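Local coordinates for Myo-inositol dehydrogenase (Corynebacterium glutamicum, PDB 3EUW), which probably oxidises myo-inositol with NAD+ as an inositol 2-dehydrogenase of the Gfo/Idh/MocA family, at residues I170-T175 / E315-C320; L149-R154 / I225-S230; S76-L81 / E95-L100. All coordinates share one frame; numbering follows the deposited sequence.

Contact 1: residues I170-T175 / E315-C320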
loop_
_atom_site.group_PDB
_atom_site.type_symbol
_atom_site.label_atom_id
_atom_site.label_comp_id
_atom_site.label_asym_id
_atom_site.label_seq_id
_atom_site.Cartn_x
_atom_site.Cartn_y
_atom_site.Cartn_z
ATOM N N ILE A 170 -25.693 -20.229 6.582
ATOM C CA ILE A 170 -24.741 -19.141 6.448
ATOM C C ILE A 170 -25.246 -17.774 6.958
ATOM O O ILE A 170 -24.504 -17.051 7.618
ATOM C CB ILE A 170 -24.279 -19.036 4.971
ATOM C CG1 ILE A 170 -23.078 -18.101 4.852
ATOM C CG2 ILE A 170 -25.426 -18.578 4.091
ATOM C CD1 ILE A 170 -22.380 -18.180 3.479
ATOM N N PHE A 171 -26.500 -17.436 6.675
ATOM C CA PHE A 171 -27.072 -16.156 7.108
ATOM C C PHE A 171 -27.181 -16.007 8.629
ATOM O O PHE A 171 -26.795 -14.977 9.177
ATOM C CB PHE A 171 -28.461 -15.946 6.485
ATOM C CG PHE A 171 -28.444 -15.865 4.987
ATOM C CD1 PHE A 171 -27.825 -14.796 4.343
ATOM C CD2 PHE A 171 -29.053 -16.850 4.217
ATOM C CE1 PHE A 171 -27.821 -14.712 2.964
ATOM C CE2 PHE A 171 -29.051 -16.769 2.840
ATOM C CZ PHE A 171 -28.438 -15.702 2.209
ATOM N N ARG A 172 -27.702 -17.021 9.311
ATOM C CA ARG A 172 -27.834 -16.960 10.766
ATOM C C ARG A 172 -26.500 -17.154 11.498
ATOM O O ARG A 172 -26.303 -16.631 12.592
ATOM C CB ARG A 172 -28.826 -18.020 11.270
ATOM C CG ARG A 172 -30.244 -17.913 10.712
ATOM C CD ARG A 172 -31.186 -18.835 11.477
ATOM N NE ARG A 172 -32.535 -18.900 10.911
ATOM C CZ ARG A 172 -32.924 -19.776 9.987
ATOM N NH1 ARG A 172 -32.074 -20.673 9.508
ATOM N NH2 ARG A 172 -34.177 -19.767 9.551
ATOM N N ASP A 173 -25.581 -17.890 10.883
ATOM C CA ASP A 173 -24.282 -18.186 11.488
ATOM C C ASP A 173 -23.123 -17.255 11.111
ATOM O O ASP A 173 -22.279 -16.937 11.954
ATOM C CB ASP A 173 -23.899 -19.633 11.157
ATOM C CG ASP A 173 -22.576 -20.056 11.788
ATOM O OD1 ASP A 173 -22.511 -20.189 13.032
ATOM O OD2 ASP A 173 -21.605 -20.259 11.033
HETATM N N MSE A 174 -23.073 -16.833 9.849
HETATM C CA MSE A 174 -22.009 -15.959 9.376
HETATM C C MSE A 174 -22.440 -14.523 9.064
HETATM O O MSE A 174 -21.999 -13.589 9.718
HETATM C CB MSE A 174 -21.381 -16.554 8.125
HETATM C CG MSE A 174 -20.143 -15.809 7.675
HETATM SE SE MSE A 174 -19.483 -16.596 6.027
HETATM C CE MSE A 174 -17.987 -15.324 5.664
ATOM N N THR A 175 -23.294 -14.353 8.058
ATOM C CA THR A 175 -23.755 -13.023 7.676
ATOM C C THR A 175 -24.308 -12.223 8.852
ATOM O O THR A 175 -24.224 -11.000 8.869
ATOM C CB THR A 175 -24.838 -13.122 6.589
ATOM O OG1 THR A 175 -24.580 -14.274 5.782
ATOM C CG2 THR A 175 -24.826 -11.886 5.692
ATOM N N GLU A 315 -33.525 -11.379 12.781
ATOM C CA GLU A 315 -34.635 -11.110 11.865
ATOM C C GLU A 315 -34.114 -10.757 10.470
ATOM O O GLU A 315 -34.700 -11.161 9.466
ATOM C CB GLU A 315 -35.526 -9.971 12.393
ATOM C CG GLU A 315 -36.241 -10.282 13.706
ATOM C CD GLU A 315 -37.040 -9.096 14.252
ATOM O OE1 GLU A 315 -36.526 -7.959 14.263
ATOM O OE2 GLU A 315 -38.187 -9.297 14.691
ATOM N N LEU A 316 -33.023 -10.001 10.404
ATOM C CA LEU A 316 -32.443 -9.624 9.121
ATOM C C LEU A 316 -31.904 -10.892 8.467
ATOM O O LEU A 316 -32.074 -11.109 7.265
ATOM C CB LEU A 316 -31.308 -8.607 9.302
ATOM C CG LEU A 316 -31.669 -7.172 9.719
ATOM C CD1 LEU A 316 -30.393 -6.323 9.791
ATOM C CD2 LEU A 316 -32.639 -6.558 8.721
ATOM N N ALA A 317 -31.258 -11.743 9.261
ATOM C CA ALA A 317 -30.727 -12.983 8.705
ATOM C C ALA A 317 -31.893 -13.826 8.164
ATOM O O ALA A 317 -31.788 -14.423 7.094
ATOM C CB ALA A 317 -29.938 -13.757 9.763
ATOM N N ASN A 318 -33.008 -13.865 8.890
ATOM C CA ASN A 318 -34.151 -14.645 8.414
ATOM C C ASN A 318 -34.694 -14.022 7.133
ATOM O O ASN A 318 -35.084 -14.735 6.203
ATOM C CB ASN A 318 -35.254 -14.732 9.479
ATOM C CG ASN A 318 -34.868 -15.633 10.641
ATOM O OD1 ASN A 318 -34.023 -16.509 10.493
ATOM N ND2 ASN A 318 -35.502 -15.437 11.794
ATOM N N ALA A 319 -34.703 -12.692 7.068
ATOM C CA ALA A 319 -35.191 -12.021 5.875
ATOM C C ALA A 319 -34.278 -12.362 4.704
ATOM O O ALA A 319 -34.755 -12.548 3.578
ATOM C CB ALA A 319 -35.248 -10.513 6.083
ATOM N N CYS A 320 -32.973 -12.458 4.972
ATOM C CA CYS A 320 -31.991 -12.794 3.937
ATOM C C CYS A 320 -32.274 -14.169 3.355
ATOM O O CYS A 320 -32.363 -14.323 2.139
ATOM C CB CYS A 320 -30.559 -12.794 4.486
ATOM S SG CYS A 320 -29.815 -11.178 4.757
#
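NE of R172 donates to OD1 of N318 over 2.8 Å, a side-chain hydrogen bond between helix 170-175 and helix 315-320. These two helices pack against one face of the mixed sheet in the C-terminal domain of the Gfo/Idh/MocA fold, their axes 8.4 Å apart and their directions 133° from each other. The bond is bent, 134° at the hydrogen, with OD1 tilted from the guanidinium plane and the two side chains crossing at about a right angle. R172 reaches it with a chain extended from CG to NE; at its far end NH1 goes back to the carbonyl O of G168.

Behind this polar link the contact is mostly side-chain packing. The methyl CB of A317 sits against a carbonyl, 3.4 Å from F171 O, and 4.2 Å from F171 CB, which lets the backbones approach. F171 turns CG beside its own backbone N (chi1 -63°) and lays its ring between I170 CG2 on one face and C320 on the opposite one. V213, V215 and A194 of the sheet also touch the F171 side chain. C320 SG lies obliquely, 4.9 Å from the ring centroid, while C320 CB makes the CH-pi contact over the face, 3.8 Å from the centroid.

Contact 2: residues L149-R154 / I225-S230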
loop_
_atom_site.group_PDB
_atom_site.type_symbol
_atom_site.label_atom_id
_atom_site.label_comp_id
_atom_site.label_asym_id
_atom_site.label_seq_id
_atom_site.Cartn_x
_atom_site.Cartn_y
_atom_site.Cartn_z
ATOM N N LEU A 149 -22.271 1.134 1.971
ATOM C CA LEU A 149 -21.464 0.424 2.953
ATOM C C LEU A 149 -21.192 -0.940 2.324
ATOM O O LEU A 149 -22.114 -1.720 2.101
ATOM C CB LEU A 149 -22.236 0.285 4.267
ATOM C CG LEU A 149 -21.466 -0.262 5.470
ATOM C CD1 LEU A 149 -20.294 0.653 5.816
ATOM C CD2 LEU A 149 -22.406 -0.374 6.653
ATOM N N VAL A 150 -19.928 -1.215 2.017
ATOM C CA VAL A 150 -19.563 -2.468 1.379
ATOM C C VAL A 150 -18.752 -3.317 2.330
ATOM O O VAL A 150 -17.698 -2.907 2.805
ATOM C CB VAL A 150 -18.760 -2.213 0.103
ATOM C CG1 VAL A 150 -18.454 -3.531 -0.587
ATOM C CG2 VAL A 150 -19.547 -1.286 -0.821
ATOM N N ILE A 151 -19.266 -4.506 2.614
ATOM C CA ILE A 151 -18.616 -5.410 3.545
ATOM C C ILE A 151 -18.248 -6.713 2.867
ATOM O O ILE A 151 -19.058 -7.313 2.167
ATOM C CB ILE A 151 -19.547 -5.685 4.746
ATOM C CG1 ILE A 151 -19.952 -4.344 5.377
ATOM C CG2 ILE A 151 -18.847 -6.571 5.769
ATOM C CD1 ILE A 151 -20.957 -4.441 6.533
ATOM N N ILE A 152 -17.005 -7.135 3.057
ATOM C CA ILE A 152 -16.539 -8.376 2.463
ATOM C C ILE A 152 -15.927 -9.242 3.537
ATOM O O ILE A 152 -14.850 -8.944 4.073
ATOM C CB ILE A 152 -15.500 -8.124 1.356
ATOM C CG1 ILE A 152 -16.139 -7.291 0.238
ATOM C CG2 ILE A 152 -14.970 -9.461 0.822
ATOM C CD1 ILE A 152 -15.199 -6.922 -0.903
ATOM N N SER A 153 -16.643 -10.312 3.858
ATOM C CA SER A 153 -16.216 -11.265 4.854
ATOM C C SER A 153 -16.113 -12.655 4.228
ATOM O O SER A 153 -17.066 -13.165 3.627
ATOM C CB SER A 153 -17.222 -11.300 6.005
ATOM O OG SER A 153 -17.362 -10.026 6.615
ATOM N N ARG A 154 -14.946 -13.260 4.359
ATOM C CA ARG A 154 -14.748 -14.600 3.838
ATOM C C ARG A 154 -14.012 -15.435 4.873
ATOM O O ARG A 154 -12.913 -15.084 5.307
ATOM C CB ARG A 154 -13.956 -14.553 2.529
ATOM C CG ARG A 154 -14.650 -13.768 1.426
ATOM C CD ARG A 154 -13.734 -13.629 0.203
ATOM N NE ARG A 154 -14.429 -13.108 -0.967
ATOM C CZ ARG A 154 -13.955 -12.157 -1.764
ATOM N NH1 ARG A 154 -12.762 -11.605 -1.530
ATOM N NH2 ARG A 154 -14.683 -11.745 -2.785
ATOM N N ILE A 225 -26.500 -1.000 1.651
ATOM C CA ILE A 225 -25.491 -1.772 2.354
ATOM C C ILE A 225 -25.315 -3.060 1.549
ATOM O O ILE A 225 -26.273 -3.807 1.335
ATOM C CB ILE A 225 -25.931 -2.119 3.787
ATOM C CG1 ILE A 225 -26.141 -0.840 4.613
ATOM C CG2 ILE A 225 -24.864 -2.959 4.449
ATOM C CD1 ILE A 225 -27.451 -0.154 4.363
ATOM N N ASN A 226 -24.093 -3.314 1.101
ATOM C CA ASN A 226 -23.805 -4.490 0.282
ATOM C C ASN A 226 -22.814 -5.418 0.991
ATOM O O ASN A 226 -21.677 -5.045 1.283
ATOM C CB ASN A 226 -23.267 -4.016 -1.072
ATOM C CG ASN A 226 -23.064 -5.145 -2.055
ATOM O OD1 ASN A 226 -23.989 -5.883 -2.381
ATOM N ND2 ASN A 226 -21.843 -5.276 -2.537
ATOM N N ILE A 227 -23.266 -6.634 1.275
ATOM C CA ILE A 227 -22.455 -7.614 1.975
ATOM C C ILE A 227 -22.089 -8.811 1.110
ATOM O O ILE A 227 -22.960 -9.423 0.481
ATOM C CB ILE A 227 -23.201 -8.133 3.230
ATOM C CG1 ILE A 227 -23.558 -6.953 4.141
ATOM C CG2 ILE A 227 -22.340 -9.138 3.980
ATOM C CD1 ILE A 227 -24.473 -7.331 5.305
ATOM N N VAL A 228 -20.794 -9.130 1.086
ATOM C CA VAL A 228 -20.266 -10.259 0.329
ATOM C C VAL A 228 -19.638 -11.295 1.279
ATOM O O VAL A 228 -18.737 -10.978 2.062
ATOM C CB VAL A 228 -19.198 -9.804 -0.707
ATOM C CG1 VAL A 228 -18.660 -11.020 -1.472
ATOM C CG2 VAL A 228 -19.804 -8.782 -1.694
ATOM N N ASN A 229 -20.129 -12.527 1.210
ATOM C CA ASN A 229 -19.624 -13.603 2.059
ATOM C C ASN A 229 -19.161 -14.811 1.238
ATOM O O ASN A 229 -19.668 -15.068 0.134
ATOM C CB ASN A 229 -20.712 -14.116 3.007
ATOM C CG ASN A 229 -21.008 -13.178 4.164
ATOM O OD1 ASN A 229 -20.255 -12.240 4.480
ATOM N ND2 ASN A 229 -22.119 -13.453 4.827
ATOM N N SER A 230 -18.192 -15.542 1.780
ATOM C CA SER A 230 -17.718 -16.779 1.173
ATOM C C SER A 230 -17.257 -17.654 2.305
ATOM O O SER A 230 -16.727 -17.156 3.289
ATOM C CB SER A 230 -16.552 -16.588 0.223
ATOM O OG SER A 230 -16.129 -17.873 -0.195
#
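L149 to R154 pairs in parallel, residue for residue, with I225 to S230 at the centre of the C-terminal sheet of the Gfo/Idh/MocA fold. Five backbone bonds join them, starting with N226 N to L149 O (2.7 Å) and ending at S153 O. That oxygen is met by S230 N at 3.2 Å, the bond bent to 138°, and by N229 CA at 3.0 Å in a CA-H...O contact.

L149 lies alongside I225, CB to CG1 4.1 Å, on the face that A182, F185 and D178 of helix 169-185 cover; D178 also takes a hydrogen bond from S153 OG. On the other face I152 CG1 meets V228 CB at 4.1 Å, and R154 CG touches S230 CB at 3.6 Å.

The extended R154 chain sets its guanidinium flat over I152 CG2. D238 forms a salt bridge with it, as does E242 of the second subunit; Q148 of that subunit accepts from NH2, and F244 there makes a cation-pi contact. One face is apolar along L149, I151, I225 and I227 and turns polar at S153 beside D178; the other brings a buried positive charge to the subunit interface, where the two acids probably balance it.

Contact 3: residues S76-L81 / E95-L100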
loop_
_atom_site.group_PDB
_atom_site.type_symbol
_atom_site.label_atom_id
_atom_site.label_comp_id
_atom_site.label_asym_id
_atom_site.label_seq_id
_atom_site.Cartn_x
_atom_site.Cartn_y
_atom_site.Cartn_z
ATOM N N SER A 76 -27.348 -23.408 21.898
ATOM C CA SER A 76 -28.504 -24.048 22.520
ATOM C C SER A 76 -28.662 -23.728 24.006
ATOM O O SER A 76 -29.709 -24.005 24.592
ATOM C CB SER A 76 -28.432 -25.567 22.339
ATOM O OG SER A 76 -27.335 -26.106 23.054
ATOM N N THR A 77 -27.635 -23.145 24.612
ATOM C CA THR A 77 -27.698 -22.796 26.026
ATOM C C THR A 77 -27.862 -21.294 26.273
ATOM O O THR A 77 -27.931 -20.860 27.420
ATOM C CB THR A 77 -26.424 -23.230 26.760
ATOM O OG1 THR A 77 -25.322 -22.420 26.323
ATOM C CG2 THR A 77 -26.121 -24.697 26.476
ATOM N N HIS A 78 -27.936 -20.506 25.208
ATOM C CA HIS A 78 -28.036 -19.062 25.359
ATOM C C HIS A 78 -29.318 -18.503 25.973
ATOM O O HIS A 78 -29.247 -17.635 26.839
ATOM C CB HIS A 78 -27.746 -18.380 24.017
ATOM C CG HIS A 78 -26.331 -18.555 23.553
ATOM N ND1 HIS A 78 -25.822 -17.907 22.446
ATOM C CD2 HIS A 78 -25.315 -19.305 24.047
ATOM C CE1 HIS A 78 -24.556 -18.251 22.278
ATOM N NE2 HIS A 78 -24.224 -19.098 23.237
ATOM N N VAL A 79 -30.483 -18.980 25.541
ATOM C CA VAL A 79 -31.729 -18.482 26.102
ATOM C C VAL A 79 -31.847 -18.848 27.572
ATOM O O VAL A 79 -32.335 -18.061 28.377
ATOM C CB VAL A 79 -32.963 -19.041 25.361
ATOM C CG1 VAL A 79 -34.233 -18.767 26.173
ATOM C CG2 VAL A 79 -33.073 -18.391 23.994
ATOM N N ASP A 80 -31.393 -20.048 27.917
ATOM C CA ASP A 80 -31.461 -20.517 29.293
ATOM C C ASP A 80 -30.593 -19.675 30.219
ATOM O O ASP A 80 -31.077 -19.149 31.221
ATOM C CB ASP A 80 -31.031 -21.985 29.372
ATOM C CG ASP A 80 -31.030 -22.520 30.801
ATOM O OD1 ASP A 80 -32.074 -22.417 31.481
ATOM O OD2 ASP A 80 -29.985 -23.048 31.242
ATOM N N LEU A 81 -29.311 -19.543 29.877
ATOM C CA LEU A 81 -28.381 -18.771 30.696
ATOM C C LEU A 81 -28.758 -17.285 30.785
ATOM O O LEU A 81 -28.641 -16.671 31.849
ATOM C CB LEU A 81 -26.959 -18.936 30.159
ATOM C CG LEU A 81 -26.409 -20.356 30.342
ATOM C CD1 LEU A 81 -25.069 -20.502 29.639
ATOM C CD2 LEU A 81 -26.261 -20.651 31.827
ATOM N N GLU A 95 -22.526 -14.377 23.729
ATOM C CA GLU A 95 -22.049 -14.530 22.357
ATOM C C GLU A 95 -23.283 -14.683 21.502
ATOM O O GLU A 95 -24.273 -15.266 21.937
ATOM C CB GLU A 95 -21.205 -15.792 22.190
ATOM C CG GLU A 95 -19.789 -15.688 22.700
ATOM C CD GLU A 95 -18.994 -14.651 21.955
ATOM O OE1 GLU A 95 -19.054 -14.657 20.709
ATOM O OE2 GLU A 95 -18.305 -13.838 22.613
ATOM N N LYS A 96 -23.229 -14.163 20.285
ATOM C CA LYS A 96 -24.357 -14.264 19.371
ATOM C C LYS A 96 -24.601 -15.742 19.017
ATOM O O LYS A 96 -23.684 -16.551 19.062
ATOM C CB LYS A 96 -24.052 -13.423 18.116
ATOM C CG LYS A 96 -24.120 -14.133 16.771
ATOM C CD LYS A 96 -22.943 -15.047 16.491
ATOM C CE LYS A 96 -23.065 -15.613 15.086
ATOM N NZ LYS A 96 -22.322 -16.874 14.853
ATOM N N PRO A 97 -25.859 -16.126 18.750
ATOM C CA PRO A 97 -27.068 -15.304 18.730
ATOM C C PRO A 97 -27.832 -15.580 20.032
ATOM O O PRO A 97 -27.390 -16.376 20.857
ATOM C CB PRO A 97 -27.813 -15.842 17.529
ATOM C CG PRO A 97 -27.593 -17.333 17.710
ATOM C CD PRO A 97 -26.132 -17.454 18.164
ATOM N N ILE A 98 -28.971 -14.924 20.220
ATOM C CA ILE A 98 -29.759 -15.168 21.414
ATOM C C ILE A 98 -30.229 -16.604 21.280
ATOM O O ILE A 98 -30.238 -17.375 22.242
ATOM C CB ILE A 98 -30.974 -14.222 21.492
ATOM C CG1 ILE A 98 -30.494 -12.773 21.662
ATOM C CG2 ILE A 98 -31.868 -14.628 22.645
ATOM C CD1 ILE A 98 -31.596 -11.746 21.590
ATOM N N ASP A 99 -30.597 -16.949 20.052
ATOM C CA ASP A 99 -31.055 -18.285 19.689
ATOM C C ASP A 99 -31.194 -18.275 18.168
ATOM O O ASP A 99 -31.246 -17.209 17.557
ATOM C CB ASP A 99 -32.415 -18.593 20.329
ATOM C CG ASP A 99 -32.742 -20.082 20.316
ATOM O OD1 ASP A 99 -32.232 -20.816 21.189
ATOM O OD2 ASP A 99 -33.500 -20.522 19.427
ATOM N N LEU A 100 -31.246 -19.451 17.555
ATOM C CA LEU A 100 -31.393 -19.524 16.101
ATOM C C LEU A 100 -32.847 -19.423 15.697
ATOM O O LEU A 100 -33.156 -19.073 14.554
ATOM C CB LEU A 100 -30.823 -20.836 15.565
ATOM C CG LEU A 100 -29.315 -20.974 15.729
ATOM C CD1 LEU A 100 -28.882 -22.367 15.318
ATOM C CD2 LEU A 100 -28.622 -19.904 14.890
HETATM O O HOH W 1 -30.756 -20.773 23.307
#
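The imidazole of H78 points edge-on at the backbone carbonyl of P97, an approach that carries the first half of the contact. It belongs to the Rossmann domain: H78 opens helix 78-87, and E95-K96-P97, with a cis peptide before the proline, is the EKP motif of Gfo/Idh/MocA proteins, in the loop that follows strand 92-94. ND1 donates to P97 O over 2.7 Å, nearly straight at 171°, with the oxygen only 4° out of the ring plane.

Placing CG beside the backbone N (chi1 -66°) swings the ring from the helix start into the bend of the loop. There CE1 comes 3.0 Å from E95 O, which lies oblique to the ring, and CB lies 3.2 Å from I98 O. At the other ring nitrogen NE2 is hydrogen-bonded to S73 O, so both nitrogens meet carbonyls, an arrangement that would favour a protonated ring. Around the motif itself, E95 OE2 bonds to H19 and K96 NZ to D173 O.

V79, next along the helix, crosses the D99 side chain obliquely. Its CG2, turned beside the backbone N, lies 3.7 Å from D99 CB and 4.2 Å from I98 CG2. D99 OD2 accepts from D101 N, and a water completes the join: it accepts from V79 N at 2.9 Å and donates to D99 OD1 at 2.6 Å.

Overall arrangement
Contact 1 stands between the other two. Its helix 170-175 backs onto the sheet of contact 2, where the selenomethionine methyl of M174 packs on S153 and S230, and faces the loop of contact 3, where R172 CD packs on L100 O. Contacts 2 and 3 do not meet; their nearest atoms are about 11 Å apart. Contact 2 is wholly buried, knit by backbone bonds, and alone of the three touches another subunit. Contact 1 is a buried helix pair, largely apolar, with an R172-N318 bond at its margin. Contact 3, in the Rossmann domain, is only partly buried and depends on an imidazole, carbonyls and a water.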